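Local coordinates for TetR family transcriptional regulator (Mycobacterium smegmatis, PDB 5XS9), which probably represses genes of biotin metabolism as BioQ, a dimeric TetR-type regulator that would bind operator DNA through helix-turn-helix domains, at residues P6-A11 against W42-K47; T61-T66 against S105-E110; E77-L82 against R134-Y139. All blocks are in the same frame, centred on the assembly; numbering follows the deposited sequence.

Contact 1 of 3, residues P6-A11 against W42-K47; sequences PDVVAA and WHFANK
Phe44 meets Val8 and Val9 with the rim of its ring, both valines lying at the ring edge and close to its plane. The Val8 methyl CG1 reaches Phe44 CE2 at 3.7 Å, the two side chains running antiparallel alongside each other. Val9 approaches differently, lying roughly perpendicular to the aromatic side chain and setting its CG2 3.9 Å from Phe44 CZ. Two adjacent ring atoms, CE2 and CZ, are thus taken by successive residues of the helix, one each. The two valines have the same first torsion but use different branches: in Val8 the touching methyl is the one anti to the backbone N (chi1 174°), in Val9 the one beside it. The phenyl group is also covered from within its own segment, where His43 CB sits 3.9 Å above one face, displaced toward the rim. The His43 ring adds a looser contact, CD2 lying 4.4 Å from Val8 CG2 at an oblique angle. The contact is apolar and buried, closing part of the small core of the helix-turn-helix domain. Val8 continues onto Leu29 and Leu33 of helix 26-33, while Val9 and Phe44 both rest on Ala53 of helix 47-58, so that helix 5-19 and the loop ending in Asn46, the N-cap of helix 47-58, pack into one three-helix unit.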
ATOM      1  N   PRO A   6      21.335  10.502 -16.177  1.00 64.36           N
ATOM      2  CA  PRO A   6      21.533   9.135 -15.724  1.00 58.31           C
ATOM      3  C   PRO A   6      22.391   8.931 -14.478  1.00 61.81           C
ATOM      4  O   PRO A   6      22.062   8.066 -13.626  1.00 54.01           O
ATOM      5  CB  PRO A   6      22.176   8.478 -16.942  1.00 66.02           C
ATOM      6  CG  PRO A   6      21.516   9.149 -18.098  1.00 62.41           C
ATOM      7  CD  PRO A   6      21.296  10.572 -17.658  1.00 63.34           C
ATOM      8  N   ASP A   7      23.477   9.687 -14.356  1.00 60.77           N
ATOM      9  CA  ASP A   7      24.325   9.623 -13.152  1.00 60.11           C
ATOM     10  C   ASP A   7      23.590  10.139 -11.927  1.00 46.47           C
ATOM     11  O   ASP A   7      23.795   9.659 -10.845  1.00 49.78           O
ATOM     12  CB  ASP A   7      25.635  10.447 -13.308  1.00 66.54           C
ATOM     13  CG  ASP A   7      26.581   9.865 -14.353  1.00 72.96           C
ATOM     14  OD1 ASP A   7      26.816   8.640 -14.352  1.00 78.50           O
ATOM     15  OD2 ASP A   7      27.110  10.639 -15.167  1.00 78.26           O
ATOM     16  N   VAL A   8      22.799  11.179 -12.104  1.00 41.84           N
ATOM     17  CA  VAL A   8      22.048  11.738 -10.996  1.00 45.01           C
ATOM     18  C   VAL A   8      21.054  10.682 -10.453  1.00 45.75           C
ATOM     19  O   VAL A   8      21.010  10.418  -9.243  1.00 44.35           O
ATOM     20  CB  VAL A   8      21.335  13.031 -11.413  1.00 46.41           C
ATOM     21  CG1 VAL A   8      20.427  13.536 -10.303  1.00 45.68           C
ATOM     22  CG2 VAL A   8      22.403  14.087 -11.769  1.00 52.67           C
ATOM     23  N   VAL A   9      20.352  10.021 -11.372  1.00 44.75           N
ATOM     24  CA  VAL A   9      19.317   9.039 -11.001  1.00 41.64           C
ATOM     25  C   VAL A   9      19.951   7.895 -10.310  1.00 42.04           C
ATOM     26  O   VAL A   9      19.470   7.425  -9.285  1.00 42.47           O
ATOM     27  CB  VAL A   9      18.515   8.601 -12.221  1.00 44.32           C
ATOM     28  CG1 VAL A   9      17.560   7.468 -11.829  1.00 44.79           C
ATOM     29  CG2 VAL A   9      17.723   9.791 -12.748  1.00 42.07           C
ATOM     30  N   ALA A  10      21.096   7.461 -10.836  1.00 44.36           N
ATOM     31  CA  ALA A  10      21.830   6.399 -10.223  1.00 41.48           C
ATOM     32  C   ALA A  10      22.323   6.745  -8.799  1.00 46.67           C
ATOM     33  O   ALA A  10      22.253   5.911  -7.859  1.00 44.46           O
ATOM     34  CB  ALA A  10      23.026   5.991 -11.125  1.00 53.04           C
ATOM     35  N   ALA A  11      22.854   7.945  -8.633  1.00 43.70           N
ATOM     36  CA  ALA A  11      23.280   8.375  -7.300  1.00 48.07           C
ATOM     37  C   ALA A  11      22.061   8.392  -6.364  1.00 41.42           C
ATOM     38  O   ALA A  11      22.137   7.980  -5.192  1.00 42.76           O
ATOM     39  CB  ALA A  11      23.915   9.759  -7.356  1.00 46.72           C
ATOM     40  N   TRP A  42      18.260  21.721 -12.562  1.00 46.91           N
ATOM     41  CA  TRP A  42      18.319  21.728 -14.006  1.00 57.77           C
ATOM     42  C   TRP A  42      17.760  20.414 -14.522  1.00 56.76           C
ATOM     43  O   TRP A  42      17.371  20.354 -15.650  1.00 51.21           O
ATOM     44  CB  TRP A  42      19.770  21.966 -14.499  1.00 53.32           C
ATOM     45  CG  TRP A  42      20.157  23.387 -14.363  1.00 62.32           C
ATOM     46  CD1 TRP A  42      20.802  23.952 -13.320  1.00 69.03           C
ATOM     47  CD2 TRP A  42      19.842  24.449 -15.263  1.00 63.59           C
ATOM     48  NE1 TRP A  42      20.925  25.308 -13.508  1.00 65.54           N
ATOM     49  CE2 TRP A  42      20.364  25.635 -14.708  1.00 67.32           C
ATOM     50  CE3 TRP A  42      19.188  24.514 -16.494  1.00 74.08           C
ATOM     51  CZ2 TRP A  42      20.236  26.876 -15.327  1.00 70.71           C
ATOM     52  CZ3 TRP A  42      19.073  25.755 -17.126  1.00 85.39           C
ATOM     53  CH2 TRP A  42      19.601  26.917 -16.531  1.00 75.24           C
ATOM     54  N   HIS A  43      17.707  19.385 -13.682  1.00 49.98           N
ATOM     55  CA  HIS A  43      17.214  18.073 -14.093  1.00 49.71           C
ATOM     56  C   HIS A  43      15.872  17.748 -13.521  1.00 51.44           C
ATOM     57  O   HIS A  43      15.136  17.047 -14.157  1.00 47.27           O
ATOM     58  CB  HIS A  43      18.196  17.021 -13.653  1.00 53.94           C
ATOM     59  CG  HIS A  43      19.502  17.147 -14.330  1.00 59.37           C
ATOM     60  ND1 HIS A  43      19.661  16.861 -15.666  1.00 67.72           N
ATOM     61  CD2 HIS A  43      20.699  17.587 -13.889  1.00 63.66           C
ATOM     62  CE1 HIS A  43      20.917  17.066 -16.006  1.00 63.77           C
ATOM     63  NE2 HIS A  43      21.569  17.497 -14.944  1.00 67.34           N
ATOM     64  N   PHE A  44      15.573  18.219 -12.302  1.00 44.53           N
ATOM     65  CA  PHE A  44      14.290  18.007 -11.681  1.00 43.36           C
ATOM     66  C   PHE A  44      13.833  19.250 -11.038  1.00 40.93           C
ATOM     67  O   PHE A  44      14.598  19.887 -10.340  1.00 45.17           O
ATOM     68  CB  PHE A  44      14.441  16.940 -10.616  1.00 45.84           C
ATOM     69  CG  PHE A  44      15.053  15.669 -11.126  1.00 46.86           C
ATOM     70  CD1 PHE A  44      14.341  14.860 -12.004  1.00 51.39           C
ATOM     71  CD2 PHE A  44      16.319  15.283 -10.728  1.00 50.84           C
ATOM     72  CE1 PHE A  44      14.889  13.689 -12.472  1.00 50.25           C
ATOM     73  CE2 PHE A  44      16.861  14.119 -11.195  1.00 48.34           C
ATOM     74  CZ  PHE A  44      16.145  13.336 -12.068  1.00 50.15           C
ATOM     75  N   ALA A  45      12.580  19.600 -11.241  1.00 41.82           N
ATOM     76  CA  ALA A  45      12.029  20.785 -10.644  1.00 40.32           C
ATOM     77  C   ALA A  45      11.770  20.641  -9.164  1.00 48.48           C
ATOM     78  O   ALA A  45      11.737  21.659  -8.465  1.00 43.41           O
ATOM     79  CB  ALA A  45      10.783  21.228 -11.355  1.00 43.04           C
ATOM     80  N   ASN A  46      11.607  19.418  -8.665  1.00 44.03           N
ATOM     81  CA  ASN A  46      11.195  19.223  -7.282  1.00 42.28           C
ATOM     82  C   ASN A  46      11.421  17.798  -6.891  1.00 45.73           C
ATOM     83  O   ASN A  46      11.774  16.978  -7.737  1.00 39.50           O
ATOM     84  CB  ASN A  46       9.744  19.654  -7.037  1.00 47.16           C
ATOM     85  CG  ASN A  46       8.758  18.955  -7.962  1.00 50.80           C
ATOM     86  OD1 ASN A  46       8.800  17.742  -8.183  1.00 51.47           O
ATOM     87  ND2 ASN A  46       7.905  19.734  -8.558  1.00 49.94           N
ATOM     88  N   LYS A  47      11.295  17.508  -5.599  1.00 48.42           N
ATOM     89  CA  LYS A  47      11.536  16.158  -5.125  1.00 45.55           C
ATOM     90  C   LYS A  47      10.585  15.116  -5.756  1.00 42.15           C
ATOM     91  O   LYS A  47      11.000  13.987  -5.994  1.00 39.38           O
ATOM     92  CB  LYS A  47      11.432  16.058  -3.618  1.00 50.51           C
ATOM     93  CG  LYS A  47      11.735  14.621  -3.136  1.00 53.32           C
ATOM     94  CD  LYS A  47      12.479  14.454  -1.814  1.00 63.13           C
ATOM     95  CE  LYS A  47      11.551  14.291  -0.648  1.00 62.74           C
ATOM     96  NZ  LYS A  47      10.565  15.398  -0.731  1.00 67.30           N
TER

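Contact 2 of 3, residues T61-T66 against S105-E110; sequences TARTDT and SVVITE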
ATOM      1  N   THR A  61      13.690  -2.911 -15.075  1.00 59.42           N
ATOM      2  CA  THR A  61      13.595  -4.342 -15.299  1.00 69.54           C
ATOM      3  C   THR A  61      12.167  -4.911 -15.272  1.00 62.52           C
ATOM      4  O   THR A  61      11.983  -5.995 -15.773  1.00 59.43           O
ATOM      5  CB  THR A  61      14.416  -5.183 -14.306  1.00 77.57           C
ATOM      6  OG1 THR A  61      13.832  -5.112 -12.974  1.00 72.26           O
ATOM      7  CG2 THR A  61      15.867  -4.763 -14.354  1.00 74.53           C
ATOM      8  N   ALA A  62      11.195  -4.195 -14.708  1.00 48.54           N
ATOM      9  CA  ALA A  62       9.856  -4.709 -14.542  1.00 50.54           C
ATOM     10  C   ALA A  62       9.084  -4.955 -15.850  1.00 50.76           C
ATOM     11  O   ALA A  62       8.173  -5.739 -15.893  1.00 58.88           O
ATOM     12  CB  ALA A  62       9.041  -3.780 -13.648  1.00 45.45           C
ATOM     13  N   ARG A  63       9.425  -4.274 -16.912  1.00 45.42           N
ATOM     14  CA  ARG A  63       8.639  -4.453 -18.134  1.00 51.90           C
ATOM     15  C   ARG A  63       9.103  -5.723 -18.861  1.00 47.09           C
ATOM     16  O   ARG A  63      10.265  -5.926 -19.043  1.00 51.15           O
ATOM     17  CB  ARG A  63       8.642  -3.212 -18.994  1.00 57.09           C
ATOM     18  CG  ARG A  63       9.925  -2.392 -18.987  1.00 70.50           C
ATOM     19  CD  ARG A  63       9.609  -0.912 -19.099  1.00 74.57           C
ATOM     20  NE  ARG A  63      10.801  -0.231 -19.554  1.00 94.55           N
ATOM     21  CZ  ARG A  63      10.841   0.935 -20.187  1.00108.75           C
ATOM     22  NH1 ARG A  63       9.728   1.625 -20.464  1.00105.79           N
ATOM     23  NH2 ARG A  63      12.031   1.416 -20.549  1.00111.73           N
ATOM     24  N   THR A  64       8.199  -6.605 -19.220  1.00 49.01           N
ATOM     25  CA  THR A  64       8.578  -7.775 -20.014  1.00 52.08           C
ATOM     26  C   THR A  64       7.545  -7.941 -21.077  1.00 54.72           C
ATOM     27  O   THR A  64       6.376  -7.531 -20.880  1.00 50.79           O
ATOM     28  CB  THR A  64       8.786  -9.012 -19.116  1.00 53.99           C
ATOM     29  OG1 THR A  64       9.297 -10.101 -19.915  1.00 44.27           O
ATOM     30  CG2 THR A  64       7.484  -9.351 -18.342  1.00 55.66           C
ATOM     31  N   ASP A  65       7.957  -8.492 -22.222  1.00 44.88           N
ATOM     32  CA  ASP A  65       7.016  -8.707 -23.301  1.00 46.97           C
ATOM     33  C   ASP A  65       6.255 -10.017 -23.034  1.00 42.67           C
ATOM     34  O   ASP A  65       6.832 -11.093 -22.919  1.00 48.82           O
ATOM     35  CB  ASP A  65       7.775  -8.764 -24.636  1.00 54.69           C
ATOM     36  CG  ASP A  65       6.834  -8.949 -25.856  1.00 67.24           C
ATOM     37  OD1 ASP A  65       5.558  -8.855 -25.763  1.00 65.32           O
ATOM     38  OD2 ASP A  65       7.408  -9.180 -26.931  1.00 81.51           O
ATOM     39  N   THR A  66       4.966  -9.907 -22.868  1.00 40.81           N
ATOM     40  CA  THR A  66       4.140 -11.046 -22.512  1.00 45.38           C
ATOM     41  C   THR A  66       3.223 -11.441 -23.678  1.00 50.60           C
ATOM     42  O   THR A  66       2.484 -12.386 -23.510  1.00 55.47           O
ATOM     43  CB  THR A  66       3.259 -10.738 -21.275  1.00 40.50           C
ATOM     44  OG1 THR A  66       2.381  -9.644 -21.576  1.00 39.93           O
ATOM     45  CG2 THR A  66       4.123 -10.455 -20.038  1.00 47.32           C
ATOM     46  N   SER A 105       5.535   8.516 -12.462  1.00 44.37           N
ATOM     47  CA  SER A 105       6.206   7.317 -13.005  1.00 44.26           C
ATOM     48  C   SER A 105       5.549   6.959 -14.334  1.00 48.53           C
ATOM     49  O   SER A 105       4.386   6.616 -14.380  1.00 51.01           O
ATOM     50  CB  SER A 105       6.104   6.117 -12.057  1.00 43.10           C
ATOM     51  OG  SER A 105       6.515   4.859 -12.640  1.00 43.28           O
ATOM     52  N   VAL A 106       6.353   6.976 -15.396  1.00 47.44           N
ATOM     53  CA  VAL A 106       5.946   6.549 -16.731  1.00 45.75           C
ATOM     54  C   VAL A 106       5.862   5.025 -16.802  1.00 40.55           C
ATOM     55  O   VAL A 106       4.991   4.477 -17.455  1.00 40.65           O
ATOM     56  CB  VAL A 106       6.966   7.109 -17.786  1.00 55.93           C
ATOM     57  CG1 VAL A 106       6.716   6.538 -19.179  1.00 57.77           C
ATOM     58  CG2 VAL A 106       6.849   8.632 -17.813  1.00 52.39           C
ATOM     59  N   VAL A 107       6.762   4.309 -16.154  1.00 35.52           N
ATOM     60  CA  VAL A 107       6.723   2.906 -16.301  1.00 39.22           C
ATOM     61  C   VAL A 107       5.476   2.295 -15.663  1.00 37.44           C
ATOM     62  O   VAL A 107       4.896   1.368 -16.200  1.00 43.24           O
ATOM     63  CB  VAL A 107       8.009   2.258 -15.795  1.00 41.19           C
ATOM     64  CG1 VAL A 107       7.934   0.766 -15.954  1.00 41.90           C
ATOM     65  CG2 VAL A 107       9.224   2.785 -16.609  1.00 45.87           C
ATOM     66  N   ILE A 108       5.078   2.762 -14.494  1.00 39.65           N
ATOM     67  CA  ILE A 108       3.891   2.154 -13.870  1.00 41.36           C
ATOM     68  C   ILE A 108       2.651   2.373 -14.757  1.00 39.03           C
ATOM     69  O   ILE A 108       1.827   1.490 -14.903  1.00 37.41           O
ATOM     70  CB  ILE A 108       3.695   2.682 -12.406  1.00 45.46           C
ATOM     71  CG1 ILE A 108       2.726   1.765 -11.674  1.00 48.24           C
ATOM     72  CG2 ILE A 108       3.221   4.109 -12.401  1.00 50.93           C
ATOM     73  CD1 ILE A 108       3.391   0.455 -11.306  1.00 50.74           C
ATOM     74  N   THR A 109       2.567   3.525 -15.419  1.00 39.16           N
ATOM     75  CA  THR A 109       1.467   3.850 -16.340  1.00 42.14           C
ATOM     76  C   THR A 109       1.504   2.849 -17.519  1.00 39.29           C
ATOM     77  O   THR A 109       0.479   2.277 -17.900  1.00 39.58           O
ATOM     78  CB  THR A 109       1.624   5.290 -16.850  1.00 45.40           C
ATOM     79  OG1 THR A 109       1.524   6.161 -15.738  1.00 46.30           O
ATOM     80  CG2 THR A 109       0.524   5.667 -17.871  1.00 50.50           C
ATOM     81  N   GLU A 110       2.698   2.576 -18.040  1.00 37.38           N
ATOM     82  CA  GLU A 110       2.835   1.549 -19.049  1.00 37.83           C
ATOM     83  C   GLU A 110       2.373   0.153 -18.530  1.00 38.00           C
ATOM     84  O   GLU A 110       1.792  -0.606 -19.274  1.00 33.69           O
ATOM     85  CB  GLU A 110       4.271   1.380 -19.553  1.00 39.76           C
ATOM     86  CG  GLU A 110       4.808   2.578 -20.300  1.00 53.46           C
ATOM     87  CD  GLU A 110       6.312   2.456 -20.601  1.00 64.89           C
ATOM     88  OE1 GLU A 110       6.909   1.355 -20.422  1.00 60.52           O
ATOM     89  OE2 GLU A 110       6.879   3.492 -21.026  1.00 69.61           O
TER
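Arg63 and Glu110 form a salt bridge in which a single nitrogen does the work: Arg63 NH1 donates to Glu110 OE1 over 2.8 Å, with an N-H...O angle of 147°. The bond uses the syn lone pair of OE1, on the side of the other oxygen, and the acceptor lies close to the guanidinium plane. The two flat groups are nearly coplanar, yet they do not pair atom for atom, since Glu110 OE2 stays 3.5 Å from Arg63 NH1. Glu110 gets there by turning CG anti to its carbonyl carbon (chi1 -66°) and running out extended from the helix, while the arginine chain bends at chi2. Being at the partly open edge of the contact, the bridge is probably weakened by solvent.

Beneath it lies Val107, one turn earlier than Glu110 and buried. Its CG1 touches Arg63 CD at 3.9 Å, and its CG2 sits over one face of the guanidinium, 4.1 Å from Arg63 NH1. The arginine lies across the valine, its CD on one methyl and its guanidinium by the other.

The helix carrying these residues starts at Ser105, whose OG takes the N-H of Ile108 in a nearly straight bond of 3.1 Å, a side-chain N-cap. Asp56 of helix 47-58 adds to this start, bonding Ser105 OG and the backbone N of Val106 and Val107; its negative charge would suit the helix N terminus. Farther along, Gln114 NE2 holds Thr64 O. Such contacts between the end of the DNA-binding domain, the linker after it and the start of a core helix are characteristic of TetR-family regulators; in relatives this junction commonly passes ligand-induced changes to the DNA-binding heads, which is not established here for BioQ.

Contact 3 of 3, residues E77-L82 against R134-Y139; sequences ESCRAL and RTVIYY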
ATOM      1  N   GLU A  77       2.895 -12.838 -15.126  1.00 34.33           N
ATOM      2  CA  GLU A  77       4.272 -12.516 -15.500  1.00 38.98           C
ATOM      3  C   GLU A  77       4.557 -11.084 -15.211  1.00 37.81           C
ATOM      4  O   GLU A  77       5.564 -10.731 -14.549  1.00 36.07           O
ATOM      5  CB  GLU A  77       4.548 -12.903 -16.997  1.00 45.76           C
ATOM      6  CG  GLU A  77       5.991 -12.904 -17.406  1.00 57.67           C
ATOM      7  CD  GLU A  77       6.797 -14.136 -16.907  1.00 65.70           C
ATOM      8  OE1 GLU A  77       6.238 -15.107 -16.361  1.00 60.61           O
ATOM      9  OE2 GLU A  77       8.028 -14.135 -17.095  1.00 70.87           O
ATOM     10  N   SER A  78       3.629 -10.179 -15.571  1.00 37.44           N
ATOM     11  CA  SER A  78       3.806  -8.780 -15.262  1.00 32.93           C
ATOM     12  C   SER A  78       3.881  -8.427 -13.790  1.00 35.54           C
ATOM     13  O   SER A  78       4.662  -7.568 -13.366  1.00 34.17           O
ATOM     14  CB  SER A  78       2.742  -7.895 -15.943  1.00 40.90           C
ATOM     15  OG  SER A  78       3.022  -7.928 -17.352  1.00 46.76           O
ATOM     16  N   CYS A  79       3.032  -9.043 -12.994  1.00 30.70           N
ATOM     17  CA  CYS A  79       2.970  -8.708 -11.581  1.00 28.58           C
ATOM     18  C   CYS A  79       4.197  -9.266 -10.860  1.00 30.52           C
ATOM     19  O   CYS A  79       4.692  -8.624  -9.981  1.00 34.53           O
ATOM     20  CB  CYS A  79       1.690  -9.345 -11.004  1.00 29.24           C
ATOM     21  SG  CYS A  79       0.224  -8.330 -11.548  1.00 32.62           S
ATOM     22  N   ARG A  80       4.626 -10.489 -11.201  1.00 32.10           N
ATOM     23  CA  ARG A  80       5.846 -11.039 -10.587  1.00 34.42           C
ATOM     24  C   ARG A  80       7.018 -10.154 -10.910  1.00 37.62           C
ATOM     25  O   ARG A  80       7.823  -9.827 -10.019  1.00 32.27           O
ATOM     26  CB  ARG A  80       6.171 -12.458 -11.056  1.00 34.63           C
ATOM     27  CG  ARG A  80       5.300 -13.574 -10.544  1.00 48.39           C
ATOM     28  CD  ARG A  80       5.902 -14.927 -10.945  1.00 64.52           C
ATOM     29  NE  ARG A  80       5.835 -15.178 -12.395  1.00 65.08           N
ATOM     30  CZ  ARG A  80       4.938 -15.966 -13.022  1.00 64.50           C
ATOM     31  NH1 ARG A  80       3.959 -16.636 -12.355  1.00 52.64           N
ATOM     32  NH2 ARG A  80       4.984 -16.055 -14.370  1.00 61.11           N
ATOM     33  N   ALA A  81       7.115  -9.692 -12.156  1.00 35.85           N
ATOM     34  CA  ALA A  81       8.297  -8.867 -12.523  1.00 37.98           C
ATOM     35  C   ALA A  81       8.225  -7.564 -11.794  1.00 39.02           C
ATOM     36  O   ALA A  81       9.248  -7.023 -11.350  1.00 36.77           O
ATOM     37  CB  ALA A  81       8.377  -8.621 -14.021  1.00 37.25           C
ATOM     38  N   LEU A  82       7.005  -7.041 -11.618  1.00 35.51           N
ATOM     39  CA  LEU A  82       6.854  -5.805 -10.908  1.00 30.51           C
ATOM     40  C   LEU A  82       7.233  -5.943  -9.412  1.00 33.30           C
ATOM     41  O   LEU A  82       7.980  -5.133  -8.873  1.00 32.16           O
ATOM     42  CB  LEU A  82       5.419  -5.257 -11.100  1.00 32.84           C
ATOM     43  CG  LEU A  82       5.074  -4.101 -10.199  1.00 32.37           C
ATOM     44  CD1 LEU A  82       5.876  -2.836 -10.449  1.00 36.18           C
ATOM     45  CD2 LEU A  82       3.600  -3.787 -10.334  1.00 34.39           C
ATOM     46  N   ARG A 134      -5.938  -1.187 -12.541  1.00 31.71           N
ATOM     47  CA  ARG A 134      -5.570  -0.540 -11.314  1.00 31.17           C
ATOM     48  C   ARG A 134      -5.808  -1.435 -10.086  1.00 32.68           C
ATOM     49  O   ARG A 134      -5.038  -1.399  -9.125  1.00 32.33           O
ATOM     50  CB  ARG A 134      -6.327   0.788 -11.131  1.00 31.78           C
ATOM     51  CG  ARG A 134      -5.715   1.897 -12.003  1.00 37.66           C
ATOM     52  CD  ARG A 134      -6.250   3.275 -11.683  1.00 39.73           C
ATOM     53  NE  ARG A 134      -7.658   3.338 -11.905  1.00 47.74           N
ATOM     54  CZ  ARG A 134      -8.259   3.797 -13.022  1.00 57.77           C
ATOM     55  NH1 ARG A 134      -7.573   4.238 -14.080  1.00 53.85           N
ATOM     56  NH2 ARG A 134      -9.586   3.792 -13.076  1.00 51.61           N
ATOM     57  N   THR A 135      -6.880  -2.226 -10.124  1.00 30.31           N
ATOM     58  CA  THR A 135      -7.204  -3.151  -9.066  1.00 30.67           C
ATOM     59  C   THR A 135      -6.018  -4.128  -8.811  1.00 30.75           C
ATOM     60  O   THR A 135      -5.581  -4.333  -7.656  1.00 30.90           O
ATOM     61  CB  THR A 135      -8.497  -3.899  -9.371  1.00 31.90           C
ATOM     62  OG1 THR A 135      -9.655  -2.972  -9.348  1.00 31.19           O
ATOM     63  CG2 THR A 135      -8.719  -4.984  -8.302  1.00 30.74           C
ATOM     64  N   VAL A 136      -5.503  -4.682  -9.887  1.00 28.29           N
ATOM     65  CA  VAL A 136      -4.325  -5.546  -9.808  1.00 29.64           C
ATOM     66  C   VAL A 136      -3.143  -4.782  -9.269  1.00 32.96           C
ATOM     67  O   VAL A 136      -2.469  -5.272  -8.338  1.00 29.01           O
ATOM     68  CB  VAL A 136      -4.023  -6.150 -11.175  1.00 28.87           C
ATOM     69  CG1 VAL A 136      -2.718  -7.012 -11.182  1.00 30.16           C
ATOM     70  CG2 VAL A 136      -5.237  -6.963 -11.690  1.00 32.07           C
ATOM     71  N   ILE A 137      -2.921  -3.546  -9.752  1.00 28.00           N
ATOM     72  CA  ILE A 137      -1.777  -2.799  -9.246  1.00 29.30           C
ATOM     73  C   ILE A 137      -1.910  -2.515  -7.770  1.00 32.15           C
ATOM     74  O   ILE A 137      -0.899  -2.564  -7.045  1.00 28.16           O
ATOM     75  CB  ILE A 137      -1.539  -1.486 -10.048  1.00 32.00           C
ATOM     76  CG1 ILE A 137      -1.051  -1.822 -11.423  1.00 39.55           C
ATOM     77  CG2 ILE A 137      -0.545  -0.582  -9.381  1.00 36.06           C
ATOM     78  CD1 ILE A 137       0.233  -2.617 -11.453  1.00 41.53           C
ATOM     79  N   TYR A 138      -3.112  -2.089  -7.336  1.00 28.04           N
ATOM     80  CA  TYR A 138      -3.282  -1.801  -5.950  1.00 30.32           C
ATOM     81  C   TYR A 138      -3.001  -3.012  -5.085  1.00 28.97           C
ATOM     82  O   TYR A 138      -2.411  -2.873  -4.000  1.00 31.79           O
ATOM     83  CB  TYR A 138      -4.655  -1.239  -5.655  1.00 29.78           C
ATOM     84  CG  TYR A 138      -4.930   0.080  -6.301  1.00 29.90           C
ATOM     85  CD1 TYR A 138      -4.003   1.093  -6.280  1.00 31.15           C
ATOM     86  CD2 TYR A 138      -6.181   0.342  -6.882  1.00 34.06           C
ATOM     87  CE1 TYR A 138      -4.278   2.280  -6.894  1.00 33.09           C
ATOM     88  CE2 TYR A 138      -6.480   1.557  -7.440  1.00 30.86           C
ATOM     89  CZ  TYR A 138      -5.541   2.530  -7.417  1.00 34.10           C
ATOM     90  OH  TYR A 138      -5.786   3.770  -8.011  1.00 34.28           O
ATOM     91  N   TYR A 139      -3.443  -4.160  -5.517  1.00 29.03           N
ATOM     92  CA  TYR A 139      -3.078  -5.378  -4.797  1.00 30.65           C
ATOM     93  C   TYR A 139      -1.539  -5.578  -4.689  1.00 29.61           C
ATOM     94  O   TYR A 139      -0.984  -5.862  -3.597  1.00 27.42           O
ATOM     95  CB  TYR A 139      -3.733  -6.614  -5.390  1.00 29.86           C
ATOM     96  CG  TYR A 139      -3.083  -7.916  -4.947  1.00 28.51           C
ATOM     97  CD1 TYR A 139      -3.193  -8.357  -3.648  1.00 28.33           C
ATOM     98  CD2 TYR A 139      -2.217  -8.620  -5.789  1.00 26.20           C
ATOM     99  CE1 TYR A 139      -2.584  -9.528  -3.227  1.00 30.06           C
ATOM    100  CE2 TYR A 139      -1.564  -9.764  -5.354  1.00 28.18           C
ATOM    101  CZ  TYR A 139      -1.747 -10.231  -4.063  1.00 30.70           C
ATOM    102  OH  TYR A 139      -1.150 -11.424  -3.586  1.00 31.16           O
TER
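A backbone bond of 2.7 Å from Tyr138 N to Arg134 O spans the helix turn whose Val136 and Ile137 meet Cys79 and Leu82. Between the two helices the contact is made by apolar atoms, and it is buried throughout. Cys79 sends its sulfur toward the second helix, SG lying anti to the carbonyl carbon (chi1 -76°), and meets the CG1 methyl of Val136. The modelled separation of 3.2 Å between Cys79 SG and Val136 CG1 is shorter than an ordinary van der Waals contact, so its exact value is doubtful, although the pairing itself is clear. One turn further on, Leu82 CD2 touches Ile137 CD1 at 3.7 Å, the two side chains set nearly square to each other. The CB of Ile137 does not aim at the opposing helix; it is the end of the chain, CD1, that swings over to the leucine.

These pairs join helix 71-87 to helix 129-155 within the all-helical C-terminal domain of the TetR fold, which in this family serves for dimerisation and usually for ligand sensing. Two of the residues also belong to the wider core: Ile137 packs on Val112 and Leu115 of helix 106-122, and Cys79 on Leu178 of helix 170-186.

On the outer side of helix 71-87, Arg80 lies against Glu77 as a salt bridge within the helix, its length too short to be taken literally. Helix 129-155 turns other residues to the dimer interface instead. There Tyr138 OH bonds Asp146 of the second subunit, Arg134 NH2 bonds Gln173 of that subunit, and the ring of Tyr138 meets that of its Phe143 at a steep angle.

Contacts 1 and 3 are buried and apolar, yet they belong to different domains: contact 1 lies in the DNA-binding head and contact 3 in the C-terminal core, their centres about 27 Å apart on opposite sides of the chain's centre. Contact 2 lies closer to contact 3, about 10 Å between centres, and is the one with a salt bridge across it, in keeping with its partly exposed place. Contacts 2 and 3 touch directly, Ala62 packing on Ala81 and Thr66 on Ser78. Helix 47-58 relates contacts 1 and 2: it packs on contact 1 and reaches the helix start of contact 2. Contact 3 alone has residues at the second subunit.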